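Local structure of malate synthase (Haloferax volcanii, 3OYZ) at residues Thr138-Glu143 against Gly149-Ser154; Glu243-Asn248 against Leu254-Leu259; Gln403-Asn408 against Glu414-Arg419. The protein catalyses the magnesium-dependent Claisen condensation of acetyl-CoA with glyoxylate and the hydrolysis of the resulting malyl-CoA to malate and CoA in the glyoxylate cycle. All coordinates share one frame; numbering follows the deposited sequence.

Contact 1 (Thr138-Glu143 against Gly149-Ser154)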
loop_
_atom_site.group_PDB
_atom_site.type_symbol
_atom_site.label_atom_id
_atom_site.label_comp_id
_atom_site.label_asym_id
_atom_site.label_seq_id
_atom_site.Cartn_x
_atom_site.Cartn_y
_atom_site.Cartn_z
ATOM N N THR A 138 11.960 20.881 23.072
ATOM C CA THR A 138 13.106 20.895 23.968
ATOM C C THR A 138 13.329 22.323 24.552
ATOM O O THR A 138 13.626 22.482 25.745
ATOM C CB THR A 138 14.361 20.393 23.201
ATOM O OG1 THR A 138 14.086 19.036 22.817
ATOM C CG2 THR A 138 15.553 20.361 24.163
ATOM N N ILE A 139 13.310 23.315 23.691
ATOM C CA ILE A 139 13.470 24.707 24.201
ATOM C C ILE A 139 12.384 25.082 25.240
ATOM O O ILE A 139 12.751 25.580 26.302
ATOM C CB ILE A 139 13.517 25.685 23.044
ATOM C CG1 ILE A 139 14.928 25.599 22.385
ATOM C CG2 ILE A 139 13.270 27.152 23.507
ATOM C CD1 ILE A 139 14.899 26.185 20.974
ATOM N N VAL A 140 11.108 24.858 24.943
ATOM C CA VAL A 140 10.003 25.053 25.900
ATOM C C VAL A 140 10.237 24.393 27.230
ATOM O O VAL A 140 10.125 25.085 28.271
ATOM C CB VAL A 140 8.660 24.598 25.288
ATOM C CG1 VAL A 140 7.619 24.455 26.381
ATOM C CG2 VAL A 140 8.280 25.516 24.157
ATOM N N GLU A 141 10.531 23.088 27.249
ATOM C CA GLU A 141 10.956 22.369 28.443
ATOM C C GLU A 141 12.039 23.044 29.271
ATOM O O GLU A 141 11.926 23.214 30.508
ATOM C CB GLU A 141 11.326 20.891 28.200
ATOM C CG GLU A 141 10.080 20.120 27.721
ATOM C CD GLU A 141 10.430 18.754 27.086
ATOM O OE1 GLU A 141 11.595 18.546 26.639
ATOM O OE2 GLU A 141 9.523 17.901 26.995
ATOM N N HIS A 142 13.120 23.393 28.591
ATOM C CA HIS A 142 14.234 24.014 29.297
ATOM C C HIS A 142 13.852 25.427 29.789
ATOM O O HIS A 142 14.229 25.801 30.889
ATOM C CB HIS A 142 15.506 24.055 28.443
ATOM C CG HIS A 142 16.235 22.737 28.429
ATOM N ND1 HIS A 142 17.327 22.481 29.227
ATOM C CD2 HIS A 142 15.933 21.563 27.820
ATOM C CE1 HIS A 142 17.724 21.231 29.041
ATOM N NE2 HIS A 142 16.882 20.649 28.199
ATOM N N GLU A 143 13.126 26.198 29.009
ATOM C CA GLU A 143 12.776 27.566 29.365
ATOM C C GLU A 143 11.881 27.530 30.630
ATOM O O GLU A 143 11.908 28.478 31.406
ATOM C CB GLU A 143 12.033 28.305 28.252
ATOM C CG GLU A 143 12.969 28.748 27.138
ATOM C CD GLU A 143 14.092 29.659 27.656
ATOM O OE1 GLU A 143 13.718 30.664 28.313
ATOM O OE2 GLU A 143 15.310 29.386 27.451
ATOM N N GLY A 149 12.001 15.979 27.711
ATOM C CA GLY A 149 11.285 14.813 27.140
ATOM C C GLY A 149 9.910 14.599 27.762
ATOM O O GLY A 149 9.166 13.698 27.400
ATOM N N SER A 150 9.524 15.449 28.713
ATOM C CA SER A 150 8.275 15.191 29.434
ATOM C C SER A 150 7.034 15.609 28.640
ATOM O O SER A 150 5.933 15.055 28.842
ATOM C CB SER A 150 8.326 15.893 30.804
ATOM O OG SER A 150 8.295 17.308 30.640
ATOM N N LEU A 151 7.149 16.572 27.731
ATOM C CA LEU A 151 6.009 16.812 26.846
ATOM C C LEU A 151 6.042 15.870 25.608
ATOM O O LEU A 151 7.001 15.954 24.807
ATOM C CB LEU A 151 6.108 18.235 26.317
ATOM C CG LEU A 151 5.848 19.236 27.467
ATOM C CD1 LEU A 151 6.076 20.536 26.791
ATOM C CD2 LEU A 151 4.366 19.139 27.888
ATOM N N ALA A 152 5.031 15.009 25.493
ATOM C CA ALA A 152 4.846 14.089 24.365
ATOM C C ALA A 152 4.623 14.918 23.106
ATOM O O ALA A 152 4.034 15.992 23.164
ATOM C CB ALA A 152 3.654 13.100 24.657
ATOM N N MET A 153 5.179 14.508 21.963
ATOM C CA MET A 153 4.797 15.129 20.699
ATOM C C MET A 153 3.982 14.129 19.890
ATOM O O MET A 153 4.402 12.983 19.707
ATOM C CB MET A 153 6.081 15.463 19.894
ATOM C CG MET A 153 5.846 16.156 18.485
ATOM S SD MET A 153 7.579 16.467 17.869
ATOM C CE MET A 153 7.356 16.264 16.106
ATOM N N SER A 154 2.913 14.582 19.258
ATOM C CA SER A 154 2.124 13.712 18.406
ATOM C C SER A 154 2.116 14.463 17.098
ATOM O O SER A 154 2.114 15.717 17.123
ATOM C CB SER A 154 0.685 13.472 18.933
ATOM O OG SER A 154 0.841 12.647 20.094
#
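The carboxylate of Glu141, near the C-terminal end of helix 127-143, is gripped by the backbone of the turn that leads into strand 152-157. Gly149 N donates to OE1 of Glu141 at 2.8 Å with an N-H...O angle of 173°, reaching that oxygen from above the carboxylate plane, 46° out of it. Leu151 N gives the second bond, to Glu141 OE2, also 2.8 Å, and arrives nearly in line with the C-O bond. Glu141 OE2 also lies 3.0 Å from Ser150 N, but the angle is too poor for a hydrogen bond. Because the glutamate chain is extended beyond CG (chi2 164°), the carboxylate reaches the turn, where a salt bridge from Arg182 to OE2 probably balances its buried charge. The apolar side is looser: Leu151 CD1 stands 4.1 Å from Glu141 CG and 4.2 Å from Val140 CG1, while Phe99 and Met102 of helix 92-105 also pack on Val140. At the solvent side, exposed Ser150 has its OG 3.9 Å from Glu141 OE2 and hydrogen-bonded instead to Asp147 O. A CB on Gly149 would jam against the preceding carbonyl O, which calls for glycine. Helix, turn and strand form the second half of a beta-alpha-beta unit of the TIM barrel, begun by strand 118-121.

Contact 2 (Glu243-Asn248 against Leu254-Leu259). With ACO (acetyl coenzyme *a), chain B; PYR (pyruvic acid), chain C.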
loop_
_atom_site.group_PDB
_atom_site.type_symbol
_atom_site.label_atom_id
_atom_site.label_comp_id
_atom_site.label_asym_id
_atom_site.label_seq_id
_atom_site.Cartn_x
_atom_site.Cartn_y
_atom_site.Cartn_z
ATOM N N GLU A 243 -18.388 1.081 10.743
ATOM C CA GLU A 243 -17.746 0.275 9.691
ATOM C C GLU A 243 -16.276 0.743 9.434
ATOM O O GLU A 243 -15.398 -0.092 9.169
ATOM C CB GLU A 243 -18.522 0.490 8.381
ATOM C CG GLU A 243 -19.878 -0.259 8.419
ATOM C CD GLU A 243 -20.733 0.006 7.178
ATOM O OE1 GLU A 243 -20.395 0.898 6.353
ATOM O OE2 GLU A 243 -21.782 -0.668 7.044
ATOM N N ARG A 244 -16.040 2.059 9.474
ATOM C CA ARG A 244 -14.674 2.601 9.304
ATOM C C ARG A 244 -13.795 2.126 10.465
ATOM O O ARG A 244 -12.654 1.676 10.274
ATOM C CB ARG A 244 -14.722 4.129 9.241
ATOM C CG ARG A 244 -13.319 4.744 9.236
ATOM C CD ARG A 244 -12.532 4.111 8.003
ATOM N NE ARG A 244 -11.411 5.007 7.771
ATOM C CZ ARG A 244 -11.338 5.905 6.809
ATOM N NH1 ARG A 244 -12.275 6.001 5.841
ATOM N NH2 ARG A 244 -10.305 6.715 6.878
ATOM N N MET A 245 -14.302 2.184 11.691
ATOM C CA MET A 245 -13.494 1.731 12.843
ATOM C C MET A 245 -13.139 0.267 12.753
ATOM O O MET A 245 -12.005 -0.111 13.039
ATOM C CB MET A 245 -14.195 2.012 14.176
ATOM C CG MET A 245 -14.194 3.527 14.427
ATOM S SD MET A 245 -14.976 3.767 16.101
ATOM C CE MET A 245 -16.728 3.612 15.722
ATOM N N THR A 246 -14.096 -0.557 12.324
ATOM C CA THR A 246 -13.828 -1.972 12.120
ATOM C C THR A 246 -12.785 -2.166 11.028
ATOM O O THR A 246 -11.899 -2.984 11.225
ATOM C CB THR A 246 -15.101 -2.722 11.724
ATOM O OG1 THR A 246 -16.013 -2.630 12.820
ATOM C CG2 THR A 246 -14.763 -4.157 11.448
ATOM N N ASP A 247 -12.917 -1.461 9.907
ATOM C CA ASP A 247 -11.884 -1.518 8.861
ATOM C C ASP A 247 -10.485 -1.087 9.377
ATOM O O ASP A 247 -9.515 -1.796 9.157
ATOM C CB ASP A 247 -12.311 -0.612 7.713
ATOM C CG ASP A 247 -11.600 -0.966 6.416
ATOM O OD1 ASP A 247 -11.962 -1.996 5.814
ATOM O OD2 ASP A 247 -10.658 -0.271 5.981
ATOM N N ASN A 248 -10.392 0.008 10.133
ATOM C CA ASN A 248 -9.166 0.432 10.824
ATOM C C ASN A 248 -8.560 -0.598 11.739
ATOM O O ASN A 248 -7.367 -0.858 11.622
ATOM C CB ASN A 248 -9.342 1.703 11.679
ATOM C CG ASN A 248 -9.740 2.884 10.862
ATOM O OD1 ASN A 248 -9.609 2.904 9.607
ATOM N ND2 ASN A 248 -10.232 3.903 11.558
ATOM N N LEU A 254 -6.078 1.327 16.007
ATOM C CA LEU A 254 -7.174 0.997 16.950
ATOM C C LEU A 254 -7.789 2.260 17.506
ATOM O O LEU A 254 -8.745 2.182 18.283
ATOM C CB LEU A 254 -6.641 0.118 18.088
ATOM C CG LEU A 254 -5.947 -1.190 17.698
ATOM C CD1 LEU A 254 -5.464 -2.042 18.895
ATOM C CD2 LEU A 254 -6.736 -2.084 16.705
ATOM N N GLY A 255 -7.230 3.429 17.206
ATOM C CA GLY A 255 -7.800 4.691 17.659
ATOM C C GLY A 255 -8.378 5.494 16.522
ATOM O O GLY A 255 -7.972 5.298 15.363
ATOM N N ILE A 256 -9.283 6.424 16.811
ATOM C CA ILE A 256 -9.870 7.201 15.729
ATOM C C ILE A 256 -10.136 8.597 16.220
ATOM O O ILE A 256 -10.332 8.776 17.403
ATOM C CB ILE A 256 -11.134 6.555 15.049
ATOM C CG1 ILE A 256 -11.563 7.328 13.787
ATOM C CG2 ILE A 256 -12.297 6.432 16.130
ATOM C CD1 ILE A 256 -12.515 6.561 12.841
ATOM N N TRP A 257 -10.125 9.584 15.331
ATOM C CA TRP A 257 -10.441 10.957 15.713
ATOM C C TRP A 257 -11.977 10.997 15.990
ATOM O O TRP A 257 -12.734 10.284 15.337
ATOM C CB TRP A 257 -10.177 11.837 14.512
ATOM C CG TRP A 257 -9.935 13.293 14.712
ATOM C CD1 TRP A 257 -10.833 14.252 15.201
ATOM C CD2 TRP A 257 -8.753 14.000 14.316
ATOM N NE1 TRP A 257 -10.204 15.482 15.209
ATOM C CE2 TRP A 257 -8.946 15.359 14.655
ATOM C CE3 TRP A 257 -7.511 13.599 13.758
ATOM C CZ2 TRP A 257 -7.960 16.324 14.427
ATOM C CZ3 TRP A 257 -6.526 14.535 13.565
ATOM C CH2 TRP A 257 -6.752 15.907 13.874
ATOM N N SER A 258 -12.389 11.798 16.970
ATOM C CA SER A 258 -13.813 12.028 17.281
ATOM C C SER A 258 -14.132 13.489 17.131
ATOM O O SER A 258 -13.322 14.306 17.546
ATOM C CB SER A 258 -14.078 11.585 18.715
ATOM O OG SER A 258 -14.181 10.200 18.611
ATOM N N LEU A 259 -15.227 13.854 16.460
ATOM C CA LEU A 259 -15.474 15.281 16.205
ATOM C C LEU A 259 -16.578 15.778 17.170
ATOM O O LEU A 259 -16.805 16.983 17.326
ATOM C CB LEU A 259 -15.894 15.538 14.746
ATOM C CG LEU A 259 -14.756 15.190 13.764
ATOM C CD1 LEU A 259 -15.254 15.313 12.367
ATOM C CD2 LEU A 259 -13.656 16.214 14.079
HETATM N N1A ACO B . -16.088 19.890 21.642
HETATM C C2A ACO B . -16.841 20.295 22.684
HETATM N N3A ACO B . -18.183 20.301 22.604
HETATM C C4A ACO B . -18.861 19.929 21.488
HETATM C C5A ACO B . -18.059 19.477 20.330
HETATM C C6A ACO B . -16.589 19.510 20.445
HETATM N N6A ACO B . -15.891 19.134 19.341
HETATM N N7A ACO B . -18.911 19.163 19.345
HETATM C C8A ACO B . -20.158 19.409 19.813
HETATM N N9A ACO B . -20.133 19.812 21.091
HETATM C C1B ACO B . -21.363 20.131 21.886
HETATM C C2B ACO B . -22.347 20.830 20.958
HETATM O O2B ACO B . -22.051 22.226 20.941
HETATM C C3B ACO B . -23.692 20.484 21.564
HETATM O O3B ACO B . -23.769 21.374 22.682
HETATM P P3B ACO B . -25.147 21.887 23.424
HETATM O O7A ACO B . -25.089 21.002 24.659
HETATM O O8A ACO B . -26.181 21.574 22.362
HETATM O O9A ACO B . -24.995 23.373 23.660
HETATM C C4B ACO B . -23.465 19.062 22.050
HETATM O O4B ACO B . -22.065 18.961 22.345
HETATM C C5B ACO B . -23.785 18.038 20.967
HETATM O O5B ACO B . -23.340 18.592 19.727
HETATM P P1A ACO B . -23.750 17.961 18.310
HETATM O O1A ACO B . -25.197 18.096 17.958
HETATM O O2A ACO B . -23.270 16.541 18.392
HETATM O O3A ACO B . -22.940 18.683 17.133
HETATM P P2A ACO B . -23.300 20.159 16.624
HETATM O O4A ACO B . -23.492 20.822 17.950
HETATM O O5A ACO B . -24.202 20.011 15.417
HETATM O O6A ACO B . -21.948 20.761 15.948
HETATM C CBP ACO B . -19.741 20.689 14.864
HETATM C CCP ACO B . -21.154 20.100 14.950
HETATM C CDP ACO B . -19.791 22.175 14.515
HETATM C CEP ACO B . -19.036 19.975 13.717
HETATM C CAP ACO B . -18.967 20.568 16.182
HETATM O OAP ACO B . -19.167 19.221 16.590
HETATM C C9P ACO B . -17.476 20.810 16.057
HETATM O O9P ACO B . -17.052 21.954 15.864
HETATM N N8P ACO B . -16.686 19.726 16.136
HETATM C C7P ACO B . -15.242 19.889 16.039
HETATM C C6P ACO B . -14.752 20.197 14.616
HETATM C C5P ACO B . -13.242 20.053 14.675
HETATM O O5P ACO B . -12.701 19.732 15.732
HETATM N N4P ACO B . -12.601 20.238 13.522
HETATM C C3P ACO B . -11.165 20.105 13.347
HETATM C C2P ACO B . -10.706 18.652 13.486
HETATM S S1P ACO B . -10.867 18.113 11.809
HETATM C C ACO B . -9.543 18.642 10.913
HETATM O O ACO B . -8.791 19.522 11.283
HETATM C CH3 ACO B . -9.348 18.007 9.570
HETATM C C PYR C . -7.127 16.860 8.576
HETATM O O PYR C . -6.452 17.644 7.826
HETATM O OXT PYR C . -7.716 15.805 8.138
HETATM C CA PYR C . -7.083 17.116 9.947
HETATM O O3 PYR C . -6.377 18.111 10.406
HETATM C CB PYR C . -7.773 16.208 10.896
HETATM O O HOH W 1 -10.045 3.147 14.415
#
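Arg244 opens the contact, its CG lying 4.1 Å from CD1 of Ile256 on strand 255-258. CG is anti to the backbone N (chi1 173°) and the chain then bends at chi2, so that the aliphatic part passes Ile256 while the guanidinium group continues to salt bridges with Asp229 and Glu190. Arg244 NE also makes a weak bond to Asn248 OD1 one helical turn on. Met245 follows, crossing Ile256 at about a right angle: its SD touches Ile256 CG2 at 3.8 Å, and its CG is 3.8 Å from Ile256 CD1, so both branches of the isoleucine are met by one residue. Asn248 comes last, presenting ND2 to Ile256 CD1 at 3.7 Å, a van der Waals contact of the amide nitrogen with a methyl. Asn248 OD1 accepts from Arg213, and Asn248 ND2 donates to Asp229 and to a water oxygen at 3.0 Å; that water in turn gives a weak bond to Gly255 O. Further along the strand, the Trp257 ring turns one face to the pyruvate, whose CB lies 3.2 Å from Trp257 CH2, offset toward the rim. Leu259 O accepts from N8P of acetyl-CoA at 3.0 Å and from its adenine N6A. The axis of segment 243-248 runs at 149° to that of strand 255-258, 9.2 Å away at closest approach. Helix 238-249 is the middle of the beta-alpha-beta unit that strand 226-229 begins and strand 255-258 ends; strand 13-18 flanks the last strand on its other edge, and Ala267 of helix 261-269 packs on both Met245 and Ile256.

Contact 3 (Gln403-Asn408 against Glu414-Arg419)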
loop_
_atom_site.group_PDB
_atom_site.type_symbol
_atom_site.label_atom_id
_atom_site.label_comp_id
_atom_site.label_asym_id
_atom_site.label_seq_id
_atom_site.Cartn_x
_atom_site.Cartn_y
_atom_site.Cartn_z
ATOM N N GLN A 403 -9.164 25.494 -13.858
ATOM C CA GLN A 403 -8.356 26.684 -14.116
ATOM C C GLN A 403 -7.035 26.460 -14.852
ATOM O O GLN A 403 -6.721 27.221 -15.792
ATOM C CB GLN A 403 -8.062 27.394 -12.800
ATOM C CG GLN A 403 -9.263 28.067 -12.119
ATOM C CD GLN A 403 -8.895 28.573 -10.740
ATOM O OE1 GLN A 403 -7.838 28.229 -10.215
ATOM N NE2 GLN A 403 -9.755 29.376 -10.139
ATOM N N ASP A 404 -6.276 25.436 -14.431
ATOM C CA ASP A 404 -5.071 25.012 -15.123
ATOM C C ASP A 404 -5.334 24.752 -16.590
ATOM O O ASP A 404 -4.521 25.152 -17.415
ATOM C CB ASP A 404 -4.444 23.726 -14.547
ATOM C CG ASP A 404 -3.063 23.458 -15.109
ATOM O OD1 ASP A 404 -2.192 24.335 -14.988
ATOM O OD2 ASP A 404 -2.786 22.401 -15.713
ATOM N N VAL A 405 -6.396 24.012 -16.877
ATOM C CA VAL A 405 -6.805 23.600 -18.200
ATOM C C VAL A 405 -7.244 24.805 -19.050
ATOM O O VAL A 405 -6.812 24.970 -20.177
ATOM C CB VAL A 405 -7.982 22.620 -18.122
ATOM C CG1 VAL A 405 -8.609 22.516 -19.513
ATOM C CG2 VAL A 405 -7.541 21.224 -17.677
ATOM N N TYR A 406 -8.080 25.666 -18.492
ATOM C CA TYR A 406 -8.474 26.890 -19.188
ATOM C C TYR A 406 -7.252 27.758 -19.534
ATOM O O TYR A 406 -7.044 28.069 -20.709
ATOM C CB TYR A 406 -9.531 27.631 -18.363
ATOM C CG TYR A 406 -10.293 28.695 -19.128
ATOM C CD1 TYR A 406 -11.407 28.367 -19.899
ATOM C CD2 TYR A 406 -9.905 30.033 -19.056
ATOM C CE1 TYR A 406 -12.097 29.357 -20.598
ATOM C CE2 TYR A 406 -10.582 31.031 -19.760
ATOM C CZ TYR A 406 -11.666 30.680 -20.529
ATOM O OH TYR A 406 -12.336 31.664 -21.228
ATOM N N GLU A 407 -6.428 28.106 -18.546
ATOM C CA GLU A 407 -5.165 28.820 -18.758
ATOM C C GLU A 407 -4.224 28.268 -19.842
ATOM O O GLU A 407 -3.538 29.024 -20.540
ATOM C CB GLU A 407 -4.405 28.943 -17.424
ATOM C CG GLU A 407 -4.794 30.192 -16.629
ATOM C CD GLU A 407 -4.477 30.170 -15.130
ATOM O OE1 GLU A 407 -4.628 29.108 -14.490
ATOM O OE2 GLU A 407 -4.096 31.235 -14.579
ATOM N N ASN A 408 -4.164 26.949 -20.006
ATOM C CA ASN A 408 -3.104 26.370 -20.809
ATOM C C ASN A 408 -3.644 25.743 -22.073
ATOM O O ASN A 408 -2.854 25.292 -22.904
ATOM C CB ASN A 408 -2.317 25.322 -19.994
ATOM C CG ASN A 408 -1.416 25.976 -18.970
ATOM O OD1 ASN A 408 -0.322 26.442 -19.293
ATOM N ND2 ASN A 408 -1.853 25.990 -17.726
ATOM N N GLU A 414 -13.701 26.864 -26.219
ATOM C CA GLU A 414 -14.968 26.860 -26.909
ATOM C C GLU A 414 -15.779 25.670 -26.413
ATOM O O GLU A 414 -16.924 25.861 -25.998
ATOM C CB GLU A 414 -14.707 26.701 -28.410
ATOM C CG GLU A 414 -15.769 27.311 -29.319
ATOM C CD GLU A 414 -16.097 26.369 -30.466
ATOM O OE1 GLU A 414 -15.544 26.551 -31.574
ATOM O OE2 GLU A 414 -16.879 25.414 -30.236
ATOM N N GLU A 415 -15.213 24.462 -26.457
ATOM C CA GLU A 415 -15.914 23.309 -25.885
ATOM C C GLU A 415 -16.183 23.459 -24.388
ATOM O O GLU A 415 -17.171 22.930 -23.899
ATOM C CB GLU A 415 -15.247 21.983 -26.216
ATOM C CG GLU A 415 -15.298 21.660 -27.702
ATOM C CD GLU A 415 -14.221 20.679 -28.143
ATOM O OE1 GLU A 415 -14.563 19.491 -28.354
ATOM O OE2 GLU A 415 -13.043 21.081 -28.287
ATOM N N LEU A 416 -15.383 24.242 -23.672
ATOM C CA LEU A 416 -15.592 24.349 -22.226
ATOM C C LEU A 416 -16.745 25.319 -21.946
ATOM O O LEU A 416 -17.552 25.124 -21.022
ATOM C CB LEU A 416 -14.310 24.773 -21.491
ATOM C CG LEU A 416 -13.154 23.753 -21.469
ATOM C CD1 LEU A 416 -11.881 24.479 -21.061
ATOM C CD2 LEU A 416 -13.430 22.606 -20.506
ATOM N N GLU A 417 -16.776 26.372 -22.762
ATOM C CA GLU A 417 -17.963 27.231 -22.901
ATOM C C GLU A 417 -19.249 26.541 -23.347
ATOM O O GLU A 417 -20.252 26.703 -22.667
ATOM C CB GLU A 417 -17.634 28.534 -23.613
ATOM C CG GLU A 417 -17.329 29.541 -22.524
ATOM C CD GLU A 417 -16.384 30.633 -22.976
ATOM O OE1 GLU A 417 -16.577 31.100 -24.127
ATOM O OE2 GLU A 417 -15.467 30.995 -22.191
ATOM N N GLU A 418 -19.232 25.717 -24.389
ATOM C CA GLU A 418 -20.372 24.825 -24.608
ATOM C C GLU A 418 -20.746 23.970 -23.385
ATOM O O GLU A 418 -21.916 23.910 -22.986
ATOM C CB GLU A 418 -20.132 23.921 -25.822
ATOM C CG GLU A 418 -20.472 24.596 -27.154
ATOM C CD GLU A 418 -19.564 24.182 -28.314
ATOM O OE1 GLU A 418 -18.866 23.131 -28.228
ATOM O OE2 GLU A 418 -19.556 24.937 -29.318
ATOM N N ARG A 419 -19.764 23.301 -22.776
ATOM C CA ARG A 419 -20.036 22.371 -21.676
ATOM C C ARG A 419 -20.562 23.063 -20.411
ATOM O O ARG A 419 -21.491 22.537 -19.802
ATOM C CB ARG A 419 -18.869 21.370 -21.465
ATOM C CG ARG A 419 -18.452 21.100 -20.025
ATOM C CD ARG A 419 -17.190 20.196 -19.869
ATOM N NE ARG A 419 -17.306 19.483 -18.596
ATOM C CZ ARG A 419 -17.765 18.237 -18.480
ATOM N NH1 ARG A 419 -18.106 17.567 -19.573
ATOM N NH2 ARG A 419 -17.893 17.657 -17.290
#
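Apolar packing across the contact centres on CD1 of Leu416. Leu416 CD1 lies 4.1 Å from both Val405 CG1 and Tyr406 CD1, and it meets the tyrosine at the ring edge, near the ring plane. With CG anti to the carbonyl carbon (chi1 -68°), Leu416 sends this methyl between the two residues of helix 397-408; its chain and that of Tyr406 slide past each other in opposite directions. The polar link is slight: Tyr406 OH gives a weak hydrogen bond to Glu417 OE2 at 3.3 Å, with the carboxylate plane turned 40° from the ring. An alpha-helical hairpin results, helices 397-408 and 413-420 joined by a short turn, their segment axes 137° apart in direction and no closer than 11.4 Å, wide enough that side-chain ends bridge the gap. At the turn, His413 stacks on the Tyr406 ring and its NE2 bonds to Tyr406 O, while Val425 of helix 422-428 also touches the tyrosine. Replacing Tyr406 by an alanine would probably open a gap beside Leu416 CD1 and leave Glu417 OE2 without its hydroxyl mate. Among bonds within a segment, Asn408 ND2 donates to Asp404 O at 2.8 Å in a nearly straight bond, on a lone pair in the carbonyl plane, at the last residue of its helix. Polar links reach another copy of the protein: Asp404 OD2 forms a salt bridge with Arg8 of the third subunit, and Glu415 OE2 accepts from Met40 N of that same subunit.

Overall arrangement
The strands of contacts 1 and 2 belong to the same parallel sheet, each contact pairing a helix with the strand that follows it, yet their centres lie 29 Å apart and their nearest atoms about 9 Å. Contact 2 carries the ligand side: Trp257 and Leu259 line the acetyl-CoA pocket, Trp257 also lines that of pyruvate, and the Arg244 side chain is about 13 Å from the bound magnesium. Contact 1 is remote from the annotated sites, although Gly149 is about 9 Å from a bound potassium. Contact 3 stands outside the barrel in the C-terminal helices, its centre 40 Å from that of contact 2 and 51 Å from that of contact 1, on the opposite side of the chain's centre from the latter. Its segments meet the third subunit, whereas contact 2 touches the second.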